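Local coordinates for protein putative fructose-bisphosphate aldolase (Coccidioides immitis, PDB 3PM6) that binds a zinc ion in a TIM-barrel fold and is a putative class II fructose-bisphosphate aldolase, at residues E38-I43 with R72-A77; I44-H49 with K288-I293; T86-H91 with V245-V250; A146-P151 with V225-D230. All coordinates share one frame; numbering follows the deposited sequence.

Interaction 1 of 4, residues E38-I43 with R72-A77; sequences EGILAI and RTAASA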
loop_
_atom_site.group_PDB
_atom_site.type_symbol
_atom_site.label_atom_id
_atom_site.label_comp_id
_atom_site.label_asym_id
_atom_site.label_seq_id
_atom_site.Cartn_x
_atom_site.Cartn_y
_atom_site.Cartn_z
ATOM N N GLU A 38 -4.848 -2.148 -2.890
ATOM C CA GLU A 38 -5.825 -3.011 -3.526
ATOM C C GLU A 38 -5.454 -3.284 -4.996
ATOM O O GLU A 38 -5.604 -4.398 -5.484
ATOM C CB GLU A 38 -7.246 -2.434 -3.435
ATOM C CG GLU A 38 -7.782 -2.314 -2.019
ATOM C CD GLU A 38 -7.604 -0.918 -1.417
ATOM O OE1 GLU A 38 -6.552 -0.285 -1.652
ATOM O OE2 GLU A 38 -8.514 -0.467 -0.693
ATOM N N GLY A 39 -5.003 -2.253 -5.700
ATOM C CA GLY A 39 -4.638 -2.406 -7.102
ATOM C C GLY A 39 -3.380 -3.238 -7.261
ATOM O O GLY A 39 -3.283 -4.036 -8.192
ATOM N N ILE A 40 -2.419 -3.050 -6.346
ATOM C CA ILE A 40 -1.181 -3.846 -6.321
ATOM C C ILE A 40 -1.565 -5.335 -6.142
ATOM O O ILE A 40 -1.101 -6.196 -6.880
ATOM C CB ILE A 40 -0.201 -3.334 -5.211
ATOM C CG1 ILE A 40 0.360 -1.939 -5.563
ATOM C CG2 ILE A 40 0.913 -4.350 -4.906
ATOM C CD1 ILE A 40 0.865 -1.144 -4.358
ATOM N N LEU A 41 -2.453 -5.616 -5.198
ATOM C CA LEU A 41 -2.843 -7.004 -4.916
ATOM C C LEU A 41 -3.606 -7.579 -6.089
ATOM O O LEU A 41 -3.356 -8.727 -6.477
ATOM C CB LEU A 41 -3.692 -7.108 -3.642
ATOM C CG LEU A 41 -2.843 -6.969 -2.385
ATOM C CD1 LEU A 41 -3.700 -7.025 -1.121
ATOM C CD2 LEU A 41 -1.765 -8.062 -2.360
ATOM N N ALA A 42 -4.521 -6.789 -6.650
ATOM C CA ALA A 42 -5.263 -7.218 -7.850
ATOM C C ALA A 42 -4.334 -7.640 -8.976
ATOM O O ALA A 42 -4.569 -8.674 -9.630
ATOM C CB ALA A 42 -6.258 -6.123 -8.315
ATOM N N ILE A 43 -3.265 -6.873 -9.202
ATOM C CA ILE A 43 -2.305 -7.217 -10.262
ATOM C C ILE A 43 -1.497 -8.493 -9.989
ATOM O O ILE A 43 -1.380 -9.339 -10.872
ATOM C CB ILE A 43 -1.276 -6.088 -10.552
ATOM C CG1 ILE A 43 -1.970 -4.846 -11.129
ATOM C CG2 ILE A 43 -0.199 -6.590 -11.518
ATOM C CD1 ILE A 43 -1.140 -3.553 -10.891
ATOM N N ARG A 72 7.632 1.213 -2.118
ATOM C CA ARG A 72 8.241 0.119 -1.365
ATOM C C ARG A 72 7.310 -1.101 -1.301
ATOM O O ARG A 72 7.741 -2.226 -1.506
ATOM C CB ARG A 72 8.611 0.577 0.059
ATOM N N THR A 73 6.040 -0.864 -1.008
ATOM C CA THR A 73 5.022 -1.913 -1.037
ATOM C C THR A 73 4.963 -2.589 -2.402
ATOM O O THR A 73 5.013 -3.797 -2.482
ATOM C CB THR A 73 3.638 -1.347 -0.725
ATOM O OG1 THR A 73 3.709 -0.605 0.502
ATOM C CG2 THR A 73 2.607 -2.474 -0.593
ATOM N N ALA A 74 4.873 -1.800 -3.473
ATOM C CA ALA A 74 4.797 -2.353 -4.854
ATOM C C ALA A 74 6.074 -3.059 -5.268
ATOM O O ALA A 74 6.019 -4.119 -5.907
ATOM C CB ALA A 74 4.424 -1.269 -5.883
ATOM N N ALA A 75 7.225 -2.478 -4.928
ATOM C CA ALA A 75 8.506 -3.084 -5.362
ATOM C C ALA A 75 8.659 -4.444 -4.693
ATOM O O ALA A 75 9.103 -5.431 -5.313
ATOM C CB ALA A 75 9.700 -2.198 -5.018
ATOM N N SER A 76 8.256 -4.484 -3.431
ATOM C CA SER A 76 8.338 -5.696 -2.651
ATOM C C SER A 76 7.358 -6.757 -3.173
ATOM O O SER A 76 7.760 -7.891 -3.417
ATOM C CB SER A 76 8.102 -5.371 -1.168
ATOM O OG SER A 76 7.970 -6.567 -0.456
ATOM N N ALA A 77 6.093 -6.388 -3.378
ATOM C CA ALA A 77 5.137 -7.294 -4.010
ATOM C C ALA A 77 5.687 -7.889 -5.325
ATOM O O ALA A 77 5.478 -9.079 -5.592
ATOM C CB ALA A 77 3.797 -6.594 -4.254
#
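Ile40 reaches from helix 37-49 across to Thr73, Ala74 and Ala77 of helix 69-80, two helices of the outer layer of the TIM barrel. They run almost parallel over these short segments, at 10°, with axes 10.4 Å apart at closest approach. Small residues on the 72-77 side let a single isoleucine bridge much of that separation. Its CB points toward the opposing helix, and there the side chain divides. CG2 lies anti to the backbone N and ends on the methyl of Ala77, with Ile40 CG2 to Ala77 CB at 3.7 Å. The other branch, CG1, is set beside the backbone N (chi1 -69°) and heads for the preceding turn of the second helix. Ile40 CG1 passes Ala74 CB at 4.1 Å, and the terminal CD1 settles a little nearer the same methyl, at 3.9 Å from Ala74 CB. The isoleucine thus straddles the face made by Ala74 and Ala77, one branch on each alanine. Around this apolar patch, Ala74 also packs inward on Ile56 and Leu87 of the barrel strands, while Ala77 touches Leu69 of the second subunit. The hydroxyl of Thr73 bonds to Leu69 O in its own helix and to Thr73 OG1 of that subunit. The methyl of Thr73 in this chain is turned to the isoleucine, with Thr73 CG2 4.4 Å from Ile40 CD1.

Interaction 2 of 4, residues I44-H49 with K288-I293; sequences IRAAEH and KIMDMI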
loop_
_atom_site.group_PDB
_atom_site.type_symbol
_atom_site.label_atom_id
_atom_site.label_comp_id
_atom_site.label_asym_id
_atom_site.label_seq_id
_atom_site.Cartn_x
_atom_site.Cartn_y
_atom_site.Cartn_z
ATOM N N ILE A 44 -0.908 -8.601 -8.800
ATOM C CA ILE A 44 -0.154 -9.803 -8.413
ATOM C C ILE A 44 -1.050 -11.042 -8.529
ATOM O O ILE A 44 -0.614 -12.043 -9.035
ATOM C CB ILE A 44 0.361 -9.754 -6.936
ATOM C CG1 ILE A 44 1.157 -8.464 -6.631
ATOM C CG2 ILE A 44 1.190 -11.009 -6.627
ATOM C CD1 ILE A 44 2.286 -8.193 -7.561
ATOM N N ARG A 45 -2.290 -10.956 -8.047
ATOM C CA ARG A 45 -3.173 -12.125 -8.033
ATOM C C ARG A 45 -3.579 -12.513 -9.453
ATOM O O ARG A 45 -3.541 -13.698 -9.828
ATOM C CB ARG A 45 -4.431 -11.841 -7.222
ATOM C CG ARG A 45 -4.297 -12.067 -5.767
ATOM C CD ARG A 45 -5.519 -11.467 -5.089
ATOM N NE ARG A 45 -5.239 -11.209 -3.685
ATOM C CZ ARG A 45 -6.164 -10.973 -2.761
ATOM N NH1 ARG A 45 -7.461 -10.965 -3.063
ATOM N NH2 ARG A 45 -5.781 -10.767 -1.515
ATOM N N ALA A 46 -3.962 -11.505 -10.236
ATOM C CA ALA A 46 -4.355 -11.718 -11.622
ATOM C C ALA A 46 -3.211 -12.343 -12.382
ATOM O O ALA A 46 -3.399 -13.340 -13.046
ATOM C CB ALA A 46 -4.784 -10.401 -12.283
ATOM N N ALA A 47 -2.016 -11.785 -12.230
ATOM C CA ALA A 47 -0.826 -12.264 -12.914
ATOM C C ALA A 47 -0.458 -13.697 -12.500
ATOM O O ALA A 47 -0.054 -14.514 -13.335
ATOM C CB ALA A 47 0.370 -11.315 -12.652
ATOM N N GLU A 48 -0.568 -14.006 -11.216
ATOM C CA GLU A 48 -0.237 -15.375 -10.802
ATOM C C GLU A 48 -1.335 -16.325 -11.249
ATOM O O GLU A 48 -1.033 -17.404 -11.762
ATOM C CB GLU A 48 0.034 -15.460 -9.317
ATOM C CG GLU A 48 1.408 -14.839 -8.930
ATOM C CD GLU A 48 1.635 -14.788 -7.423
ATOM O OE1 GLU A 48 0.665 -14.984 -6.655
ATOM O OE2 GLU A 48 2.783 -14.540 -7.004
ATOM N N HIS A 49 -2.596 -15.914 -11.105
ATOM C CA HIS A 49 -3.707 -16.760 -11.539
ATOM C C HIS A 49 -3.576 -17.123 -13.034
ATOM O O HIS A 49 -3.684 -18.299 -13.398
ATOM C CB HIS A 49 -5.071 -16.129 -11.217
ATOM C CG HIS A 49 -6.240 -17.022 -11.508
ATOM N ND1 HIS A 49 -7.436 -16.550 -12.015
ATOM C CD2 HIS A 49 -6.390 -18.367 -11.382
ATOM C CE1 HIS A 49 -8.263 -17.567 -12.207
ATOM N NE2 HIS A 49 -7.658 -18.675 -11.816
ATOM N N LYS A 288 -8.964 -9.866 -17.772
ATOM C CA LYS A 288 -9.515 -9.705 -19.132
ATOM C C LYS A 288 -8.501 -9.058 -20.068
ATOM O O LYS A 288 -8.374 -9.476 -21.232
ATOM C CB LYS A 288 -10.851 -8.928 -19.170
ATOM N N ILE A 289 -7.773 -8.063 -19.567
ATOM C CA ILE A 289 -6.712 -7.431 -20.354
ATOM C C ILE A 289 -5.707 -8.503 -20.743
ATOM O O ILE A 289 -5.346 -8.621 -21.915
ATOM C CB ILE A 289 -5.952 -6.285 -19.565
ATOM C CG1 ILE A 289 -6.894 -5.094 -19.239
ATOM C CG2 ILE A 289 -4.644 -5.889 -20.306
ATOM C CD1 ILE A 289 -7.453 -4.376 -20.480
ATOM N N MET A 290 -5.275 -9.301 -19.769
ATOM C CA MET A 290 -4.258 -10.332 -20.024
ATOM C C MET A 290 -4.653 -11.288 -21.167
ATOM O O MET A 290 -3.848 -11.607 -22.059
ATOM C CB MET A 290 -3.980 -11.108 -18.720
ATOM C CG MET A 290 -3.163 -10.306 -17.689
ATOM S SD MET A 290 -3.101 -11.006 -16.023
ATOM C CE MET A 290 -1.750 -9.973 -15.314
ATOM N N ASP A 291 -5.908 -11.730 -21.146
ATOM C CA ASP A 291 -6.447 -12.566 -22.225
ATOM C C ASP A 291 -6.435 -11.813 -23.568
ATOM O O ASP A 291 -5.943 -12.324 -24.572
ATOM C CB ASP A 291 -7.868 -13.020 -21.868
ATOM C CG ASP A 291 -7.877 -14.095 -20.795
ATOM O OD1 ASP A 291 -6.838 -14.772 -20.634
ATOM O OD2 ASP A 291 -8.917 -14.291 -20.128
ATOM N N MET A 292 -6.922 -10.576 -23.554
ATOM C CA MET A 292 -7.032 -9.762 -24.765
ATOM C C MET A 292 -5.661 -9.562 -25.392
ATOM O O MET A 292 -5.512 -9.619 -26.609
ATOM C CB MET A 292 -7.649 -8.391 -24.465
ATOM C CG MET A 292 -9.132 -8.420 -24.077
ATOM S SD MET A 292 -9.923 -6.798 -24.300
ATOM C CE MET A 292 -11.603 -7.326 -24.079
ATOM N N ILE A 293 -4.647 -9.348 -24.566
ATOM C CA ILE A 293 -3.336 -9.048 -25.147
ATOM C C ILE A 293 -2.414 -10.275 -25.218
ATOM O O ILE A 293 -1.213 -10.147 -25.472
ATOM C CB ILE A 293 -2.668 -7.837 -24.453
ATOM C CG1 ILE A 293 -2.172 -8.197 -23.052
ATOM C CG2 ILE A 293 -3.629 -6.612 -24.471
ATOM C CD1 ILE A 293 -1.598 -6.972 -22.279
#
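Met290, near the end of helix 271-292, extends its thioether across to Ala46 and Ala47 in the last turn of helix 37-49. The two helices come from opposite ends of the sequence and pack side by side on the outside of the barrel. The apolar contacts all run through this one methionine. Beyond CG its chain is fully extended (chi2 168°, chi3 167°), which carries sulfur and methyl straight out to the facing helix. Met290 SD lies 4.1 Å from Ala46 CB, and Met290 CE sits 3.7 Å from Ala47 CB.

A second group of contacts is made with the backbone of helix 37-49. The methyl presses in beside Ala47, with Met290 CE only 3.4 Å from Ala47 CA and 3.6 Å from Ala47 N. The sulfur passes the preceding carbonyl, Met290 SD standing 3.8 Å from Ala46 O. Pro30 of the first barrel strand, Ser52 and Thr296 also pack against Met290.

Polar links flank this buried patch: His49 ND1 is hydrogen-bonded to Glu287 OE2, and Asp291 forms a salt bridge with Lys50, just past the end of helix 37-49.

Because the alanines carry nothing beyond CB, the methionine tip can lie directly on the helix backbone. The grip across the two segments is therefore dispersive and rests on close fit, while directional bonds and charge are supplied by the neighbouring polar pairs.

Interaction 3 of 4, residues T86-H91 with V245-V250; sequences TLHLDH and VAKVNV. With ZN (zinc ion), chain S.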
loop_
_atom_site.group_PDB
_atom_site.type_symbol
_atom_site.label_atom_id
_atom_site.label_comp_id
_atom_site.label_asym_id
_atom_site.label_seq_id
_atom_site.Cartn_x
_atom_site.Cartn_y
_atom_site.Cartn_z
ATOM N N THR A 86 7.396 -6.239 -12.806
ATOM C CA THR A 86 8.299 -5.140 -12.466
ATOM C C THR A 86 7.531 -3.858 -12.247
ATOM O O THR A 86 6.343 -3.786 -12.548
ATOM C CB THR A 86 9.379 -4.931 -13.559
ATOM O OG1 THR A 86 8.754 -4.515 -14.774
ATOM C CG2 THR A 86 10.181 -6.267 -13.803
ATOM N N LEU A 87 8.234 -2.838 -11.757
ATOM C CA LEU A 87 7.643 -1.592 -11.310
ATOM C C LEU A 87 8.065 -0.388 -12.190
ATOM O O LEU A 87 9.238 -0.181 -12.445
ATOM C CB LEU A 87 8.003 -1.357 -9.842
ATOM C CG LEU A 87 7.465 -0.084 -9.204
ATOM C CD1 LEU A 87 5.935 -0.050 -9.208
ATOM C CD2 LEU A 87 8.013 0.015 -7.777
ATOM N N HIS A 88 7.086 0.390 -12.626
ATOM C CA HIS A 88 7.301 1.426 -13.631
ATOM C C HIS A 88 6.689 2.716 -13.136
ATOM O O HIS A 88 5.533 2.729 -12.689
ATOM C CB HIS A 88 6.597 0.981 -14.910
ATOM C CG HIS A 88 6.773 1.905 -16.072
ATOM N ND1 HIS A 88 7.979 2.066 -16.723
ATOM C CD2 HIS A 88 5.877 2.677 -16.734
ATOM C CE1 HIS A 88 7.814 2.899 -17.738
ATOM N NE2 HIS A 88 6.540 3.261 -17.781
ATOM N N LEU A 89 7.450 3.801 -13.191
ATOM C CA LEU A 89 6.865 5.139 -12.993
ATOM C C LEU A 89 6.294 5.679 -14.288
ATOM O O LEU A 89 7.031 6.013 -15.226
ATOM C CB LEU A 89 7.884 6.125 -12.409
ATOM C CG LEU A 89 7.429 7.537 -11.986
ATOM C CD1 LEU A 89 6.353 7.578 -10.859
ATOM C CD2 LEU A 89 8.666 8.375 -11.599
ATOM N N ASP A 90 4.968 5.795 -14.354
ATOM C CA ASP A 90 4.325 6.264 -15.605
ATOM C C ASP A 90 4.210 7.790 -15.593
ATOM O O ASP A 90 4.088 8.393 -14.513
ATOM C CB ASP A 90 2.945 5.586 -15.700
ATOM C CG ASP A 90 2.249 5.777 -17.033
ATOM O OD1 ASP A 90 2.902 6.058 -18.079
ATOM O OD2 ASP A 90 1.001 5.647 -17.022
ATOM N N HIS A 91 4.248 8.423 -16.774
ATOM C CA HIS A 91 3.984 9.876 -16.900
ATOM C C HIS A 91 4.702 10.758 -15.891
ATOM O O HIS A 91 4.114 11.627 -15.267
ATOM C CB HIS A 91 2.472 10.132 -16.931
ATOM C CG HIS A 91 1.857 9.525 -18.144
ATOM N ND1 HIS A 91 2.276 9.870 -19.409
ATOM C CD2 HIS A 91 0.992 8.496 -18.301
ATOM C CE1 HIS A 91 1.649 9.124 -20.294
ATOM N NE2 HIS A 91 0.872 8.281 -19.647
ATOM N N VAL A 245 3.661 -3.326 -30.797
ATOM C CA VAL A 245 3.333 -2.985 -29.404
ATOM C C VAL A 245 3.664 -4.125 -28.458
ATOM O O VAL A 245 3.105 -5.222 -28.593
ATOM C CB VAL A 245 1.864 -2.561 -29.270
ATOM C CG1 VAL A 245 1.437 -2.501 -27.794
ATOM C CG2 VAL A 245 1.683 -1.193 -29.954
ATOM N N ALA A 246 4.573 -3.872 -27.509
ATOM C CA ALA A 246 5.005 -4.914 -26.582
ATOM C C ALA A 246 4.611 -4.621 -25.151
ATOM O O ALA A 246 4.827 -5.451 -24.278
ATOM C CB ALA A 246 6.545 -5.114 -26.663
ATOM N N LYS A 247 4.065 -3.437 -24.910
ATOM C CA LYS A 247 3.635 -3.030 -23.580
ATOM C C LYS A 247 2.338 -2.270 -23.766
ATOM O O LYS A 247 2.276 -1.302 -24.558
ATOM C CB LYS A 247 4.697 -2.141 -22.922
ATOM C CG LYS A 247 4.343 -1.590 -21.508
ATOM C CD LYS A 247 5.560 -0.839 -20.935
ATOM C CE LYS A 247 5.279 -0.070 -19.658
ATOM N NZ LYS A 247 4.810 1.325 -19.929
ATOM N N VAL A 248 1.301 -2.717 -23.045
ATOM C CA VAL A 248 -0.014 -2.068 -23.057
ATOM C C VAL A 248 -0.356 -1.497 -21.674
ATOM O O VAL A 248 -0.502 -2.252 -20.684
ATOM C CB VAL A 248 -1.110 -3.080 -23.495
ATOM C CG1 VAL A 248 -2.508 -2.505 -23.266
ATOM C CG2 VAL A 248 -0.891 -3.511 -24.946
ATOM N N ASN A 249 -0.502 -0.164 -21.622
ATOM C CA ASN A 249 -0.868 0.566 -20.426
ATOM C C ASN A 249 -2.374 0.645 -20.255
ATOM O O ASN A 249 -3.104 1.001 -21.200
ATOM C CB ASN A 249 -0.344 2.027 -20.473
ATOM C CG ASN A 249 1.179 2.105 -20.334
ATOM O OD1 ASN A 249 1.873 1.083 -20.410
ATOM N ND2 ASN A 249 1.694 3.301 -20.121
ATOM N N VAL A 250 -2.797 0.463 -19.011
ATOM C CA VAL A 250 -4.193 0.443 -18.660
ATOM C C VAL A 250 -4.377 1.232 -17.393
ATOM O O VAL A 250 -3.548 1.174 -16.502
ATOM C CB VAL A 250 -4.647 -1.008 -18.388
ATOM C CG1 VAL A 250 -6.115 -1.047 -18.064
ATOM C CG2 VAL A 250 -4.368 -1.873 -19.608
HETATM ZN ZN ZN S . -0.449 7.022 -20.699
HETATM O O HOH W 1 4.389 4.235 -19.351
#
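Lys247 and Asn249 of strand 245-250 point into the core of the TIM barrel, where they meet His88 and Asp90 of strand 85-92. Lys247 comes first, its chain extended until a bend at chi4 (-89°) turns the amine. That course lays its last methylene over one face of the imidazole, a CH-pi contact with Lys247 CE 4.1 Å from the His88 ring centroid. The amine donates to Asn249 OD1 at 3.0 Å from Lys247 NZ, in the carbonyl plane and on a lone pair, and also forms a salt bridge with Glu148. Two residues on, Asn249 turns its ND2 toward Asp90, the amide and carboxylate planes standing 86° apart. A water fills the span between them: it accepts from Asn249 ND2 at 3.0 Å and donates to Asp90 OD1 at 2.7 Å. The same water lies in the plane of the His88 ring, 2.8 Å from His88 NE2, while Ser116 holds ND1. Histidine, aspartate and asparagine are thus gathered around one water. Beyond them, toward the end of strand 85-92, Asp90 OD1 lies 3.1 Å above the His91 ring plane, and His91 NE2 binds the zinc ion at 2.1 Å.

Interaction 4 of 4, residues A146-P151 with V225-D230; sequences ATEAEP and VLHGAD. With ZN (zinc ion), chain S.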
loop_
_atom_site.group_PDB
_atom_site.type_symbol
_atom_site.label_atom_id
_atom_site.label_comp_id
_atom_site.label_asym_id
_atom_site.label_seq_id
_atom_site.Cartn_x
_atom_site.Cartn_y
_atom_site.Cartn_z
ATOM N N ALA A 146 15.704 1.409 -16.547
ATOM C CA ALA A 146 15.274 1.474 -17.929
ATOM C C ALA A 146 14.282 2.646 -18.144
ATOM O O ALA A 146 13.694 3.153 -17.185
ATOM C CB ALA A 146 14.625 0.161 -18.311
ATOM N N THR A 147 14.103 3.091 -19.383
ATOM C CA THR A 147 13.339 4.327 -19.630
ATOM C C THR A 147 12.443 4.250 -20.846
ATOM O O THR A 147 12.721 3.525 -21.788
ATOM C CB THR A 147 14.224 5.587 -19.798
ATOM O OG1 THR A 147 15.081 5.416 -20.907
ATOM C CG2 THR A 147 15.055 5.879 -18.579
ATOM N N GLU A 148 11.371 5.013 -20.798
ATOM C CA GLU A 148 10.394 5.096 -21.884
ATOM C C GLU A 148 10.269 6.571 -22.128
ATOM O O GLU A 148 10.307 7.338 -21.178
ATOM C CB GLU A 148 9.057 4.523 -21.417
ATOM C CG GLU A 148 7.874 4.703 -22.361
ATOM C CD GLU A 148 6.588 4.106 -21.789
ATOM O OE1 GLU A 148 6.641 3.012 -21.167
ATOM O OE2 GLU A 148 5.519 4.739 -21.947
ATOM N N ALA A 149 10.104 6.961 -23.388
ATOM C CA ALA A 149 9.896 8.337 -23.757
ATOM C C ALA A 149 8.793 8.439 -24.788
ATOM O O ALA A 149 8.385 7.430 -25.377
ATOM C CB ALA A 149 11.189 8.943 -24.285
ATOM N N GLU A 150 8.277 9.651 -24.947
ATOM C CA GLU A 150 7.163 9.913 -25.872
ATOM C C GLU A 150 7.566 10.836 -27.023
ATOM O O GLU A 150 7.616 12.074 -26.871
ATOM C CB GLU A 150 5.993 10.534 -25.121
ATOM C CG GLU A 150 4.741 10.742 -25.964
ATOM C CD GLU A 150 3.537 11.129 -25.090
ATOM O OE1 GLU A 150 3.309 10.489 -24.052
ATOM O OE2 GLU A 150 2.807 12.051 -25.460
ATOM N N PRO A 151 7.806 10.257 -28.203
ATOM C CA PRO A 151 8.247 11.074 -29.348
ATOM C C PRO A 151 7.044 11.708 -30.011
ATOM O O PRO A 151 6.782 11.466 -31.196
ATOM C CB PRO A 151 8.880 10.044 -30.281
ATOM C CG PRO A 151 8.205 8.765 -29.957
ATOM C CD PRO A 151 7.634 8.846 -28.566
ATOM N N VAL A 225 5.143 1.113 -26.911
ATOM C CA VAL A 225 4.282 1.183 -25.737
ATOM C C VAL A 225 2.998 1.875 -26.121
ATOM O O VAL A 225 3.013 3.010 -26.635
ATOM C CB VAL A 225 4.987 1.926 -24.545
ATOM C CG1 VAL A 225 4.144 1.868 -23.274
ATOM C CG2 VAL A 225 6.344 1.269 -24.266
ATOM N N LEU A 226 1.889 1.183 -25.843
ATOM C CA LEU A 226 0.555 1.652 -26.153
ATOM C C LEU A 226 -0.044 2.385 -24.952
ATOM O O LEU A 226 -0.204 1.816 -23.868
ATOM C CB LEU A 226 -0.346 0.476 -26.556
ATOM C CG LEU A 226 -1.807 0.801 -26.966
ATOM C CD1 LEU A 226 -1.891 1.837 -28.071
ATOM C CD2 LEU A 226 -2.555 -0.451 -27.403
ATOM N N HIS A 227 -0.398 3.637 -25.184
ATOM C CA HIS A 227 -1.111 4.488 -24.210
ATOM C C HIS A 227 -2.521 4.781 -24.705
ATOM O O HIS A 227 -2.773 4.696 -25.927
ATOM C CB HIS A 227 -0.377 5.837 -24.085
ATOM C CG HIS A 227 0.888 5.754 -23.298
ATOM N ND1 HIS A 227 0.987 6.233 -22.017
ATOM C CD2 HIS A 227 2.099 5.222 -23.601
ATOM C CE1 HIS A 227 2.205 5.992 -21.553
ATOM N NE2 HIS A 227 2.901 5.391 -22.496
ATOM N N GLY A 228 -3.404 5.157 -23.769
ATOM C CA GLY A 228 -4.790 5.449 -24.053
ATOM C C GLY A 228 -5.650 4.261 -24.497
ATOM O O GLY A 228 -6.626 4.412 -25.254
ATOM N N ALA A 229 -5.319 3.094 -23.969
ATOM C CA ALA A 229 -5.873 1.837 -24.404
ATOM C C ALA A 229 -7.128 1.369 -23.639
ATOM O O ALA A 229 -7.717 0.344 -23.977
ATOM C CB ALA A 229 -4.755 0.767 -24.354
ATOM N N ASP A 230 -7.544 2.124 -22.618
ATOM C CA ASP A 230 -8.616 1.694 -21.722
ATOM C C ASP A 230 -9.868 1.101 -22.411
ATOM O O ASP A 230 -10.290 -0.012 -22.050
ATOM C CB ASP A 230 -9.019 2.828 -20.772
ATOM C CG ASP A 230 -8.089 2.930 -19.588
ATOM O OD1 ASP A 230 -7.750 1.865 -19.034
ATOM O OD2 ASP A 230 -7.749 4.063 -19.175
HETATM ZN ZN ZN S . -0.449 7.022 -20.699
#
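With CG anti to the backbone N (chi1 172°) and an extended chain beyond it, Glu148 drives its carboxylate across the barrel interior to His227. The histidine comes from the opposite direction, its CG anti to the carbonyl carbon, and presents the NE2 edge of its ring. The resulting bond is short and nearly straight: His227 NE2 donates to Glu148 OE2 at 2.8 Å, with an angle of 168° at the hydrogen. The acceptor lies in the ring plane and is met nearly along its C-O axis, although carboxylate and ring planes stand 80° apart. Val225 supplies the apolar support. Both of its methyls lie against the carboxylate, CG2 over the face and CG1 obliquely beside the two oxygens, Val225 CG1 being 3.4 Å from Glu148 OE2 and 3.5 Å from Glu148 OE1. OE1 itself is taken by Lys247, so both carboxylate oxygens are engaged. On its other nitrogen the ring holds the metal, with His227 ND1 2.1 Å from the zinc ion. Glu148 is therefore a second-shell residue that fixes the rotation of a first-shell ligand. His91 and His196 complete the three-histidine zinc site, at the C-terminal end of the barrel strands.

Overall arrangement
From the N terminus, helix 37-49 is the first element used, and it serves twice. Interaction 1 closes a short loop onto helix 69-80; interaction 2 opens from the next turn, before that loop has closed, and joins the C-terminal helix, so the two cross. Interactions 3 and 4 follow interaction 1 in series. Both fall within the long loop of interaction 2, and interaction 4 lies within that of interaction 3. The outer pair fasten the helical layer, whereas the inner pair span the barrel interior, adjoin and share the zinc ion, their centres about 7 Å apart. Leu87 packs interaction 3 against interaction 1, and Ile289 on Val250 and Ile293 on Val248 join it to interaction 2.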